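Local coordinates for protein beta sliding clamp (Bartonella birtlesii LL-WM9, PDB 6PTR) that probably tethers DNA polymerases and other proteins to DNA and gives them processivity, as a ring-shaped head-to-tail homodimer that encircles the double helix, at residues C[342-346]-C[373-377]; C[185-189]-C[338-342]; C[274-278]-C[346-351]; C[145-150]-C[217-222]; C[268-273]-C[323-329]. All blocks are in the same frame, centred on the assembly; numbering follows the deposited sequence.

Interaction 1: C[342-346]-C[373-377]; sequences IAGQL and LYVLM
Tyr374 turns CG anti to its own carbonyl carbon (chi1 -56°), which swings the ring off strand 372-376 toward helix 336-345, while Gln345 folds back at chi2 (-70°) and brings its amide to meet the phenol. The two side chains cross at about a right angle, with their flat groups nearly perpendicular. Gln345 NE2 donates to Tyr374 OH at 3.1 Å, N-H to acceptor 156°, with the oxygen slightly tilted from the amide plane; a stronger partner of NE2 is the backbone O of Asp150 in the central domain. Nearer the backbone, Gln345 CB rests 3.6 Å from Tyr374 CZ. A water in the plane of the ring, at its edge, lies 2.8 Å from Tyr374 OH and donates to Gln345 O.

Here a helix lies against a strand of an antiparallel sheet, as in each domain of these DNA-encircling rings, where the helices line the hole and the sheets form the outside. Branched aliphatic side chains suit the buried layer between them. Ile342 divides its two arms: CG2 sits 3.9 Å from Tyr374 CB, and CD1 reaches on to Leu376 CB at 3.8 Å. Leu346 lays CD2 3.9 Å from Tyr374 CE2. On the reverse side of the strand, Val375 packs against an apolar side chain of the bound griselimycin.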
# COMPACT_ATOMS: atom_id res chain seq x y z
N ILE C 342 18.51 14.33 0.02
CA ILE C 342 19.03 15.56 0.61
C ILE C 342 18.26 16.77 0.09
O ILE C 342 17.94 17.69 0.86
CB ILE C 342 20.54 15.66 0.35
CG1 ILE C 342 21.24 14.55 1.13
CG2 ILE C 342 21.06 17.03 0.76
CD1 ILE C 342 22.70 14.32 0.65
N ALA C 343 17.93 16.79 -1.21
CA ALA C 343 17.09 17.88 -1.71
C ALA C 343 15.79 17.96 -0.93
O ALA C 343 15.30 19.07 -0.63
CB ALA C 343 16.82 17.69 -3.20
N GLY C 344 15.21 16.81 -0.58
CA GLY C 344 14.01 16.78 0.24
C GLY C 344 14.17 17.33 1.64
O GLY C 344 13.18 17.70 2.26
N GLN C 345 15.41 17.39 2.16
CA GLN C 345 15.63 17.94 3.49
C GLN C 345 15.54 19.46 3.52
O GLN C 345 15.29 20.04 4.59
CB GLN C 345 17.00 17.53 4.03
CG GLN C 345 17.10 16.06 4.27
CD GLN C 345 16.27 15.65 5.44
OE1 GLN C 345 15.24 15.00 5.29
NE2 GLN C 345 16.71 16.04 6.64
N LEU C 346 15.80 20.10 2.39
CA LEU C 346 15.96 21.54 2.33
C LEU C 346 14.62 22.21 2.14
O LEU C 346 13.68 21.63 1.59
CB LEU C 346 16.89 21.90 1.18
CG LEU C 346 18.23 21.16 1.21
CD1 LEU C 346 19.06 21.52 -0.03
CD2 LEU C 346 18.97 21.50 2.49
N LEU C 373 23.89 20.81 8.10
CA LEU C 373 24.61 20.57 6.86
C LEU C 373 24.50 19.10 6.50
O LEU C 373 24.29 18.24 7.35
CB LEU C 373 26.08 20.99 6.95
CG LEU C 373 26.99 20.34 8.00
CD1 LEU C 373 27.61 19.03 7.48
CD2 LEU C 373 28.09 21.32 8.45
N TYR C 374 24.67 18.83 5.21
CA TYR C 374 24.68 17.47 4.73
C TYR C 374 25.97 17.23 3.95
O TYR C 374 26.53 18.15 3.34
CB TYR C 374 23.47 17.18 3.84
CG TYR C 374 22.21 17.49 4.58
CD1 TYR C 374 21.71 16.59 5.52
CD2 TYR C 374 21.54 18.70 4.40
CE1 TYR C 374 20.58 16.86 6.24
CE2 TYR C 374 20.38 18.99 5.12
CZ TYR C 374 19.92 18.07 6.04
OH TYR C 374 18.79 18.34 6.76
N VAL C 375 26.45 16.00 4.00
CA VAL C 375 27.60 15.59 3.21
C VAL C 375 27.20 14.40 2.36
O VAL C 375 26.50 13.49 2.82
CB VAL C 375 28.80 15.25 4.12
CG1 VAL C 375 30.03 14.92 3.28
CG2 VAL C 375 29.10 16.38 5.07
N LEU C 376 27.64 14.39 1.11
CA LEU C 376 27.32 13.27 0.23
C LEU C 376 28.56 12.86 -0.54
O LEU C 376 29.21 13.69 -1.19
CB LEU C 376 26.20 13.65 -0.74
CG LEU C 376 25.79 12.54 -1.70
CD1 LEU C 376 25.22 11.36 -0.93
CD2 LEU C 376 24.77 13.09 -2.69
N MET C 377 28.89 11.55 -0.47
CA MET C 377 30.03 11.03 -1.22
C MET C 377 29.66 10.85 -2.68
O MET C 377 28.57 10.37 -2.99
CB MET C 377 30.49 9.69 -0.64
CG MET C 377 31.92 9.27 -1.07
SD MET C 377 33.13 10.45 -0.42
CE MET C 377 34.63 9.78 -1.13
O HOH W 1 17.48 20.75 6.30

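Interaction 2: C[185-189]-C[338-342]; sequences TDGHR and YLLDI
The guanidinium of Arg189 lies flat on the ring of Tyr338, the centres 4.4 Å apart and the planes turned by only 15°, so that a cation-pi stack forms over one face of each group. At its edges the guanidinium meets two acids: Asp186 near its plane on the NE and NH2 side, and Asp341 beside NH1. The contact joins the turn between two strands of the central domain to helix 336-345 of the C-terminal domain, next to the groove that holds griselimycin. Gly187 makes backbone hydrogen bonds to that peptide and His188 packs on its backbone.

Arg189, modelled in two conformers of which one is described, leads its aliphatic stem over the same face of Tyr338, CD standing 3.9 Å from the ring centroid as a CH-pi contact. The chain then bends at chi3 (-76°), carrying the flat end along the ring toward the helix. There NH1 forms a salt bridge with Asp341 OD2 at 2.6 Å; Arg337 holds the other oxygen of that carboxylate. NE and NH2 both donate to Asp186 OD2, each at 2.9 Å, from the same face of the carboxylate. Arginine fits because it can stack and serve two acids at once; in this conformer the network holds the guanidinium flat against the ring.

Asp186 also shapes the turn itself, with OD1 accepting from the backbone N of His188 and of Arg189, the first bond making an Asx turn. Beside this network, the methylene CB of His188 touches Tyr338 CE2 at 3.6 Å.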
# COMPACT_ATOMS: atom_id res chain seq x y z
N THR C 185 24.87 8.92 9.83
CA THR C 185 25.48 8.62 8.54
C THR C 185 25.29 7.15 8.24
O THR C 185 25.14 6.31 9.13
CB THR C 185 26.96 8.99 8.56
OG1 THR C 185 27.53 8.77 7.25
CG2 THR C 185 27.71 8.13 9.55
N ASP C 186 25.31 6.83 6.94
CA ASP C 186 25.33 5.46 6.47
C ASP C 186 26.60 5.15 5.68
O ASP C 186 26.65 4.13 5.00
CB ASP C 186 24.07 5.19 5.64
CG ASP C 186 24.01 6.02 4.37
OD1 ASP C 186 24.93 6.83 4.10
OD2 ASP C 186 23.01 5.86 3.64
N GLY C 187 27.60 6.02 5.76
CA GLY C 187 28.83 5.88 5.01
C GLY C 187 28.80 6.53 3.64
O GLY C 187 29.85 6.57 2.97
N HIS C 188 27.64 7.02 3.21
CA HIS C 188 27.52 7.68 1.91
C HIS C 188 26.93 9.07 2.08
O HIS C 188 27.42 10.03 1.47
CB HIS C 188 26.65 6.84 0.98
CG HIS C 188 27.27 5.52 0.66
ND1 HIS C 188 26.89 4.35 1.27
CD2 HIS C 188 28.30 5.20 -0.16
CE1 HIS C 188 27.63 3.36 0.82
NE2 HIS C 188 28.49 3.85 -0.06
N ARG C 189 25.85 9.16 2.86
CA ARG C 189 25.21 10.40 3.27
C ARG C 189 25.60 10.68 4.72
O ARG C 189 25.75 9.76 5.51
CB ARG C 189 23.68 10.29 3.17
CG ARG C 189 23.13 9.77 1.84
CD ARG C 189 21.65 9.39 1.95
NE ARG C 189 21.47 8.11 2.64
CZ ARG C 189 20.29 7.54 2.85
NH1 ARG C 189 19.18 8.13 2.43
NH2 ARG C 189 20.21 6.39 3.50
N TYR C 338 20.05 9.37 -3.28
CA TYR C 338 20.62 10.14 -2.18
C TYR C 338 20.53 11.63 -2.45
O TYR C 338 20.31 12.42 -1.52
CB TYR C 338 22.07 9.73 -1.92
CG TYR C 338 22.24 8.29 -1.44
CD1 TYR C 338 21.15 7.53 -1.04
CD2 TYR C 338 23.51 7.71 -1.39
CE1 TYR C 338 21.31 6.22 -0.58
CE2 TYR C 338 23.69 6.39 -0.95
CZ TYR C 338 22.58 5.66 -0.54
OH TYR C 338 22.73 4.36 -0.10
N LEU C 339 20.72 12.05 -3.70
CA LEU C 339 20.53 13.45 -4.04
C LEU C 339 19.10 13.89 -3.77
O LEU C 339 18.87 14.97 -3.21
CB LEU C 339 20.86 13.71 -5.51
CG LEU C 339 22.32 13.80 -5.93
CD1 LEU C 339 22.36 13.84 -7.47
CD2 LEU C 339 22.97 15.05 -5.35
N LEU C 340 18.12 13.06 -4.14
CA LEU C 340 16.73 13.43 -3.86
C LEU C 340 16.45 13.44 -2.36
O LEU C 340 15.73 14.31 -1.87
CB LEU C 340 15.79 12.47 -4.59
CG LEU C 340 15.88 12.63 -6.11
CD1 LEU C 340 15.05 11.58 -6.80
CD2 LEU C 340 15.42 14.02 -6.50
N ASP C 341 17.04 12.50 -1.62
CA ASP C 341 16.89 12.51 -0.17
C ASP C 341 17.33 13.85 0.41
O ASP C 341 16.61 14.47 1.21
CB ASP C 341 17.68 11.37 0.48
CG ASP C 341 17.11 10.00 0.18
OD1 ASP C 341 15.92 9.88 -0.18
OD2 ASP C 341 17.88 9.02 0.33
N ILE C 342 18.51 14.33 0.02
CA ILE C 342 19.03 15.56 0.61
C ILE C 342 18.26 16.77 0.09
O ILE C 342 17.94 17.69 0.86
CB ILE C 342 20.54 15.66 0.35
CG1 ILE C 342 21.24 14.55 1.13
CG2 ILE C 342 21.06 17.03 0.76
CD1 ILE C 342 22.70 14.32 0.65
O HOH W 2 24.09 3.99 2.00

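Interaction 3: C[274-278]-C[346-351]; sequences NRQDF and LSSDEM
Arg275, the first residue of helix 275-285, is packed tightly against the chain that leads into strand 350-355, whereas Asp349 and Ser347 border the watery side. This is a strand-to-helix corner of the C-terminal domain: Asn274 still pairs with Glu350 as an antiparallel non-hydrogen-bonded pair, and at the same time caps the helix, its OD1 accepting from Asp277 N at 2.8 Å. Asparagine suits an N-cap because its short side chain can fold over to an N-H of the first turn.

On the tight side, Arg275 N donates almost straight to Asp349 O at 2.8 Å. The extended stem of Arg275 brings CD to 3.5 Å from Leu346 CB before chi3 (62°) turns the guanidinium across the loop. NH1 bonds to the backbone O of Ala343 in helix 336-345. Deeper still, Met351 SD makes an oblique Met-aromatic contact with Phe278, 4.0 Å from CD2.

The outer side is looser: a water accepts from Arg275 NH2 and donates to Ser347 O and to Asp349 OD1, the last at a long 3.2 Å. By contrast, on the tight side, Leu346 O sits over the centre of one guanidinium face, while in the guanidinium plane Arg275 NE donates to Ser348 O at 2.7 Å, N-H to acceptor 176°.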
# COMPACT_ATOMS: atom_id res chain seq x y z
N ASN C 274 18.26 25.83 -8.66
CA ASN C 274 16.90 25.85 -8.17
C ASN C 274 16.56 24.47 -7.66
O ASN C 274 16.61 23.49 -8.42
CB ASN C 274 15.93 26.26 -9.28
CG ASN C 274 14.49 26.27 -8.81
OD1 ASN C 274 13.89 25.22 -8.60
ND2 ASN C 274 13.93 27.45 -8.66
N ARG C 275 16.19 24.38 -6.39
CA ARG C 275 16.08 23.07 -5.76
C ARG C 275 15.00 22.23 -6.42
O ARG C 275 15.19 21.03 -6.65
CB ARG C 275 15.78 23.23 -4.26
CG ARG C 275 15.72 21.92 -3.53
CD ARG C 275 15.65 22.13 -2.06
NE ARG C 275 14.45 22.85 -1.72
CZ ARG C 275 13.28 22.28 -1.46
NH1 ARG C 275 13.17 20.95 -1.46
NH2 ARG C 275 12.23 23.03 -1.16
N GLN C 276 13.85 22.83 -6.72
CA GLN C 276 12.73 22.09 -7.29
C GLN C 276 13.04 21.64 -8.71
O GLN C 276 12.73 20.51 -9.11
CB GLN C 276 11.48 22.98 -7.24
CG GLN C 276 11.04 23.41 -5.82
CD GLN C 276 11.88 24.53 -5.14
OE1 GLN C 276 12.69 25.22 -5.77
NE2 GLN C 276 11.65 24.69 -3.84
N ASP C 277 13.65 22.53 -9.50
CA ASP C 277 14.02 22.16 -10.87
C ASP C 277 15.06 21.05 -10.88
O ASP C 277 15.00 20.15 -11.72
CB ASP C 277 14.55 23.40 -11.59
CG ASP C 277 13.47 24.44 -11.83
OD1 ASP C 277 12.26 24.11 -11.73
OD2 ASP C 277 13.83 25.59 -12.12
N PHE C 278 16.03 21.11 -9.95
CA PHE C 278 17.05 20.07 -9.85
C PHE C 278 16.44 18.75 -9.42
O PHE C 278 16.72 17.69 -10.00
CB PHE C 278 18.13 20.52 -8.85
CG PHE C 278 19.19 19.49 -8.59
CD1 PHE C 278 20.23 19.31 -9.49
CD2 PHE C 278 19.15 18.69 -7.45
CE1 PHE C 278 21.21 18.36 -9.25
CE2 PHE C 278 20.12 17.73 -7.22
CZ PHE C 278 21.16 17.58 -8.10
N LEU C 346 15.80 20.10 2.39
CA LEU C 346 15.96 21.54 2.33
C LEU C 346 14.62 22.21 2.14
O LEU C 346 13.68 21.63 1.59
CB LEU C 346 16.89 21.90 1.18
CG LEU C 346 18.23 21.16 1.21
CD1 LEU C 346 19.06 21.52 -0.03
CD2 LEU C 346 18.97 21.50 2.49
N SER C 347 14.53 23.45 2.60
CA SER C 347 13.28 24.18 2.53
C SER C 347 13.32 25.38 1.60
O SER C 347 12.28 26.00 1.37
CB SER C 347 12.87 24.64 3.94
OG SER C 347 13.82 25.55 4.46
N SER C 348 14.49 25.74 1.08
CA SER C 348 14.62 26.98 0.33
C SER C 348 14.55 26.71 -1.17
O SER C 348 14.71 25.58 -1.63
CB SER C 348 15.92 27.69 0.68
OG SER C 348 17.03 27.03 0.15
N ASP C 349 14.32 27.78 -1.93
CA ASP C 349 14.34 27.64 -3.38
C ASP C 349 15.73 27.29 -3.89
O ASP C 349 15.83 26.74 -4.99
CB ASP C 349 13.89 28.93 -4.06
CG ASP C 349 12.47 29.33 -3.68
OD1 ASP C 349 11.69 28.45 -3.25
OD2 ASP C 349 12.14 30.52 -3.82
N GLU C 350 16.78 27.57 -3.14
CA GLU C 350 18.14 27.47 -3.64
C GLU C 350 18.88 26.33 -2.95
O GLU C 350 18.98 26.31 -1.71
CB GLU C 350 18.88 28.79 -3.44
CG GLU C 350 17.99 29.95 -3.85
CD GLU C 350 18.56 31.32 -3.54
OE1 GLU C 350 18.24 32.26 -4.31
OE2 GLU C 350 19.28 31.46 -2.54
N MET C 351 19.43 25.42 -3.73
CA MET C 351 20.23 24.32 -3.22
C MET C 351 21.69 24.57 -3.59
O MET C 351 22.01 24.79 -4.76
CB MET C 351 19.76 22.99 -3.81
CG MET C 351 20.50 21.79 -3.30
SD MET C 351 19.61 20.32 -3.86
CE MET C 351 20.51 19.03 -2.99
O HOH W 3 11.57 25.71 -1.56

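Interaction 4: C[145-150]-C[217-222]; sequences LKHLLD and LQKLLS
Gln218 NE2 is gripped by two acceptors, Asp150 OD1 at 3.0 Å across the contact and the side-chain oxygen of Gln153 just beyond it. The bond to Asp150 comes in on the anti side of the carboxylate, well out of its plane. Here helices 142-152 and 211-221 of the central domain pack together; the axes of their segments 145-150 and 217-221 approach to 10.2 Å, their N-to-C directions 129° apart, an arrangement in keeping with the helix pair that each domain of such sliding rings contributes to the inner wall.

Asp150 uses its other oxygen within its own helix: Lys146 NZ, one turn back, reaches the syn lone pair of OD2 in a 2.7 Å salt bridge. Lysine suits this border because its methylenes pack along Leu221, sliding past it, while the ammonium reaches Asp150 at the rim.

Leucines fill the buried layer. Leu145 and Leu217 meet tip to tip, and Leu149 crosses both Leu217 and Leu221 at about a right angle, with CD1 3.7 Å from Leu217 CD2. Gln218 bends at chi2 (-81°), which lays its amide over the Leu149 stem, CD only 3.4 Å from Leu149 CB.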
# COMPACT_ATOMS: atom_id res chain seq x y z
N LEU C 145 13.09 19.13 19.38
CA LEU C 145 13.55 17.75 19.22
C LEU C 145 13.11 17.17 17.89
O LEU C 145 13.88 16.48 17.21
CB LEU C 145 13.03 16.87 20.37
CG LEU C 145 13.45 15.40 20.20
CD1 LEU C 145 14.97 15.24 20.25
CD2 LEU C 145 12.79 14.57 21.31
N LYS C 146 11.89 17.48 17.47
CA LYS C 146 11.45 17.00 16.17
C LYS C 146 12.33 17.55 15.05
O LYS C 146 12.65 16.84 14.10
CB LYS C 146 10.00 17.40 15.93
CG LYS C 146 9.45 16.89 14.61
CD LYS C 146 8.02 17.34 14.42
CE LYS C 146 7.38 16.73 13.17
NZ LYS C 146 8.03 17.15 11.91
N HIS C 147 12.69 18.83 15.15
CA HIS C 147 13.56 19.44 14.15
C HIS C 147 14.89 18.71 14.09
O HIS C 147 15.39 18.39 13.00
CB HIS C 147 13.76 20.92 14.47
CG HIS C 147 14.80 21.59 13.62
ND1 HIS C 147 14.62 21.82 12.28
CD2 HIS C 147 16.02 22.07 13.93
CE1 HIS C 147 15.69 22.42 11.79
NE2 HIS C 147 16.56 22.58 12.77
N LEU C 148 15.50 18.44 15.25
CA LEU C 148 16.79 17.75 15.26
C LEU C 148 16.69 16.38 14.60
O LEU C 148 17.55 15.99 13.81
CB LEU C 148 17.31 17.62 16.68
CG LEU C 148 17.46 18.93 17.46
CD1 LEU C 148 17.69 18.64 18.93
CD2 LEU C 148 18.61 19.74 16.88
N LEU C 149 15.63 15.62 14.95
CA LEU C 149 15.47 14.29 14.38
C LEU C 149 15.10 14.35 12.90
O LEU C 149 15.55 13.51 12.11
CB LEU C 149 14.41 13.51 15.16
CG LEU C 149 14.80 13.25 16.62
CD1 LEU C 149 13.65 12.65 17.41
CD2 LEU C 149 16.03 12.36 16.71
N ASP C 150 14.28 15.34 12.52
CA ASP C 150 13.94 15.52 11.10
C ASP C 150 15.17 15.80 10.25
O ASP C 150 15.22 15.40 9.08
CB ASP C 150 12.96 16.67 10.91
CG ASP C 150 11.52 16.28 11.21
OD1 ASP C 150 11.20 15.07 11.18
OD2 ASP C 150 10.72 17.20 11.43
N LEU C 217 10.00 7.50 18.24
CA LEU C 217 9.90 8.87 18.72
C LEU C 217 9.39 9.79 17.63
O LEU C 217 8.50 10.61 17.85
CB LEU C 217 11.28 9.31 19.24
CG LEU C 217 11.47 10.60 20.03
CD1 LEU C 217 10.52 10.64 21.20
CD2 LEU C 217 12.93 10.68 20.51
N GLN C 218 9.89 9.60 16.40
CA GLN C 218 9.48 10.43 15.29
C GLN C 218 8.01 10.24 14.96
O GLN C 218 7.32 11.21 14.63
CB GLN C 218 10.34 10.13 14.06
CG GLN C 218 11.67 10.82 14.15
CD GLN C 218 11.56 12.28 13.72
OE1 GLN C 218 11.03 13.11 14.46
NE2 GLN C 218 12.06 12.58 12.52
N LYS C 219 7.49 9.02 15.08
CA LYS C 219 6.06 8.82 14.81
C LYS C 219 5.21 9.59 15.82
O LYS C 219 4.17 10.16 15.46
CB LYS C 219 5.70 7.34 14.85
CG LYS C 219 6.25 6.53 13.68
CD LYS C 219 6.07 5.04 13.94
CE LYS C 219 6.67 4.18 12.85
NZ LYS C 219 6.53 2.73 13.18
N LEU C 220 5.61 9.61 17.09
CA LEU C 220 4.87 10.39 18.06
C LEU C 220 5.01 11.88 17.79
O LEU C 220 4.02 12.62 17.78
CB LEU C 220 5.34 10.06 19.47
CG LEU C 220 4.69 10.94 20.54
CD1 LEU C 220 3.16 10.70 20.61
CD2 LEU C 220 5.33 10.71 21.90
N LEU C 221 6.25 12.34 17.54
CA LEU C 221 6.49 13.75 17.30
C LEU C 221 5.79 14.26 16.04
O LEU C 221 5.44 15.45 15.97
CB LEU C 221 8.00 14.01 17.21
CG LEU C 221 8.70 13.85 18.57
CD1 LEU C 221 10.20 13.93 18.41
CD2 LEU C 221 8.22 14.94 19.51
N SER C 222 5.57 13.39 15.04
CA SER C 222 4.87 13.81 13.83
C SER C 222 3.46 14.32 14.12
O SER C 222 2.88 15.03 13.29
CB SER C 222 4.78 12.64 12.85
OG SER C 222 3.97 11.60 13.37

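Interaction 5: C[268-273]-C[323-329]; sequences DRKLIV and ATYTSEP
Arg269 can be followed outward along the loop 323-329. Its CB stands 3.9 Å from both Tyr325 OH and Ser327 OG, and CG packs on Ser327 CB at the same separation. CD then comes to 3.3 Å from Tyr325 OH, lying alongside the phenol end. Beyond it the chain turns at chi3, an unusual -140°, and NH1 gives a weak hydrogen bond to Glu328 O at 3.3 Å. That carbonyl already accepts a stronger bond from Tyr325 OH, at 2.6 Å. Glu328 OE1, on a poorly ordered side chain, lies over one face of the guanidinium, where charge attraction is probably all that acts, since no N-H is aimed at it.

Further along, the start of the loop, at Thr324, pairs with the edge strand 269-274 by a single antiparallel bridge: Ile272 and Thr324 exchange both backbone bonds, N of Thr324 to O of Ile272 at 2.9 Å. In this C-terminal domain the bridge attaches the connection between strands 315-322 and 330-335 of one sheet to the outermost strand of the other. Leu271 CD1 meets Ala323 CB at 3.6 Å, small against branched, on the side where Ile300 and Tyr325 form the apolar layer. A water donates to Lys270 O and accepts from Thr326 N. Two straight backbone bonds at Ile272 and apolar contacts of Leu271 and Val273 thus make the firm part; at Arg269 methylene packing remains, but its polar end has a weak bond and a loosely ordered Glu328.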
# COMPACT_ATOMS: atom_id res chain seq x y z
N ASP C 268 35.96 24.35 -2.65
CA ASP C 268 36.10 25.69 -3.22
C ASP C 268 35.37 25.89 -4.54
O ASP C 268 35.58 26.92 -5.19
CB ASP C 268 37.58 26.02 -3.40
CG ASP C 268 38.29 25.06 -4.34
OD1 ASP C 268 37.82 23.91 -4.49
OD2 ASP C 268 39.32 25.44 -4.92
N ARG C 269 34.55 24.95 -4.98
CA ARG C 269 33.69 25.12 -6.15
C ARG C 269 32.24 25.15 -5.68
O ARG C 269 31.75 24.16 -5.13
CB ARG C 269 33.86 23.97 -7.15
CG ARG C 269 35.28 23.81 -7.65
CD ARG C 269 35.35 22.80 -8.79
NE ARG C 269 36.54 21.96 -8.68
CZ ARG C 269 37.05 21.25 -9.69
NH1 ARG C 269 36.49 21.31 -10.89
NH2 ARG C 269 38.12 20.50 -9.49
N LYS C 270 31.54 26.25 -5.94
CA LYS C 270 30.18 26.41 -5.45
C LYS C 270 29.19 26.30 -6.60
O LYS C 270 29.32 27.01 -7.60
CB LYS C 270 30.01 27.76 -4.75
CG LYS C 270 28.59 27.99 -4.20
CD LYS C 270 28.58 29.08 -3.12
CE LYS C 270 28.37 30.45 -3.65
NZ LYS C 270 28.23 31.43 -2.52
N LEU C 271 28.20 25.42 -6.46
CA LEU C 271 27.13 25.25 -7.43
C LEU C 271 25.82 25.61 -6.74
O LEU C 271 25.52 25.08 -5.67
CB LEU C 271 27.09 23.81 -7.95
CG LEU C 271 25.82 23.35 -8.69
CD1 LEU C 271 25.67 24.16 -10.00
CD2 LEU C 271 25.83 21.85 -8.99
N ILE C 272 25.05 26.52 -7.34
CA ILE C 272 23.71 26.85 -6.86
C ILE C 272 22.71 26.48 -7.94
O ILE C 272 22.88 26.87 -9.10
CB ILE C 272 23.55 28.33 -6.51
CG1 ILE C 272 24.68 28.84 -5.61
CG2 ILE C 272 22.19 28.52 -5.84
CD1 ILE C 272 24.62 30.35 -5.36
N VAL C 273 21.67 25.75 -7.55
CA VAL C 273 20.62 25.38 -8.48
C VAL C 273 19.28 25.66 -7.83
O VAL C 273 19.16 25.73 -6.60
CB VAL C 273 20.71 23.89 -8.91
CG1 VAL C 273 22.01 23.61 -9.66
CG2 VAL C 273 20.61 22.98 -7.70
N ALA C 323 22.13 26.97 -13.98
CA ALA C 323 22.81 26.88 -12.70
C ALA C 323 23.64 28.13 -12.53
O ALA C 323 24.00 28.79 -13.50
CB ALA C 323 23.69 25.63 -12.60
N THR C 324 23.94 28.46 -11.28
CA THR C 324 24.93 29.48 -10.98
C THR C 324 26.22 28.74 -10.65
O THR C 324 26.29 27.99 -9.67
CB THR C 324 24.46 30.38 -9.85
OG1 THR C 324 23.26 31.04 -10.26
CG2 THR C 324 25.51 31.41 -9.52
N TYR C 325 27.23 28.93 -11.49
CA TYR C 325 28.48 28.20 -11.35
C TYR C 325 29.52 28.92 -12.18
O TYR C 325 29.31 29.12 -13.38
CB TYR C 325 28.34 26.76 -11.80
CG TYR C 325 29.56 25.90 -11.57
CD1 TYR C 325 29.76 25.26 -10.35
CD2 TYR C 325 30.51 25.70 -12.58
CE1 TYR C 325 30.86 24.47 -10.13
CE2 TYR C 325 31.62 24.90 -12.37
CZ TYR C 325 31.78 24.29 -11.14
OH TYR C 325 32.87 23.48 -10.90
N THR C 326 30.62 29.32 -11.54
CA THR C 326 31.66 30.09 -12.21
C THR C 326 33.04 29.45 -12.05
O THR C 326 34.04 30.11 -12.35
CB THR C 326 31.67 31.54 -11.69
OG1 THR C 326 31.91 31.55 -10.28
CG2 THR C 326 30.34 32.22 -11.96
N SER C 327 33.12 28.20 -11.60
CA SER C 327 34.39 27.56 -11.34
C SER C 327 34.84 26.72 -12.54
O SER C 327 34.22 26.72 -13.61
CB SER C 327 34.31 26.69 -10.08
OG SER C 327 33.91 27.44 -8.95
N GLU C 328 35.94 26.02 -12.35
CA GLU C 328 36.44 25.09 -13.36
C GLU C 328 35.38 24.03 -13.65
O GLU C 328 34.78 23.49 -12.71
CB GLU C 328 37.72 24.44 -12.84
CG GLU C 328 38.42 23.48 -13.78
CD GLU C 328 39.59 22.77 -13.11
OE1 GLU C 328 39.94 23.15 -11.97
OE2 GLU C 328 40.15 21.83 -13.71
N PRO C 329 35.09 23.74 -14.92
CA PRO C 329 34.09 22.70 -15.23
C PRO C 329 34.40 21.40 -14.51
O PRO C 329 35.55 21.06 -14.25
CB PRO C 329 34.19 22.55 -16.75
CG PRO C 329 34.68 23.93 -17.22
CD PRO C 329 35.63 24.38 -16.14
O HOH W 4 30.99 28.76 -8.76

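From the N terminus, interaction 4 opens first, at 145-150, and closes at 217-222 inside the central domain. Before it closes, interaction 2 starts at 185-189; its long loop runs to 338-342, so the two cross and the central domain is tied to the C-terminal one. Within that loop interaction 5 is nested, from 268-273 to 323-329. Interaction 3 opens at 274-278, before interaction 5 closes, and ends at 346-351, crossing both 5 and 2 and joining the start of helix 275-285 to the chain entering strand 350-355. Interaction 1 begins at Ile342, where interaction 2 ends, crosses interaction 3, and fixes helix 336-345 to the last strand. Interactions 1 and 4 touch across the domain boundary.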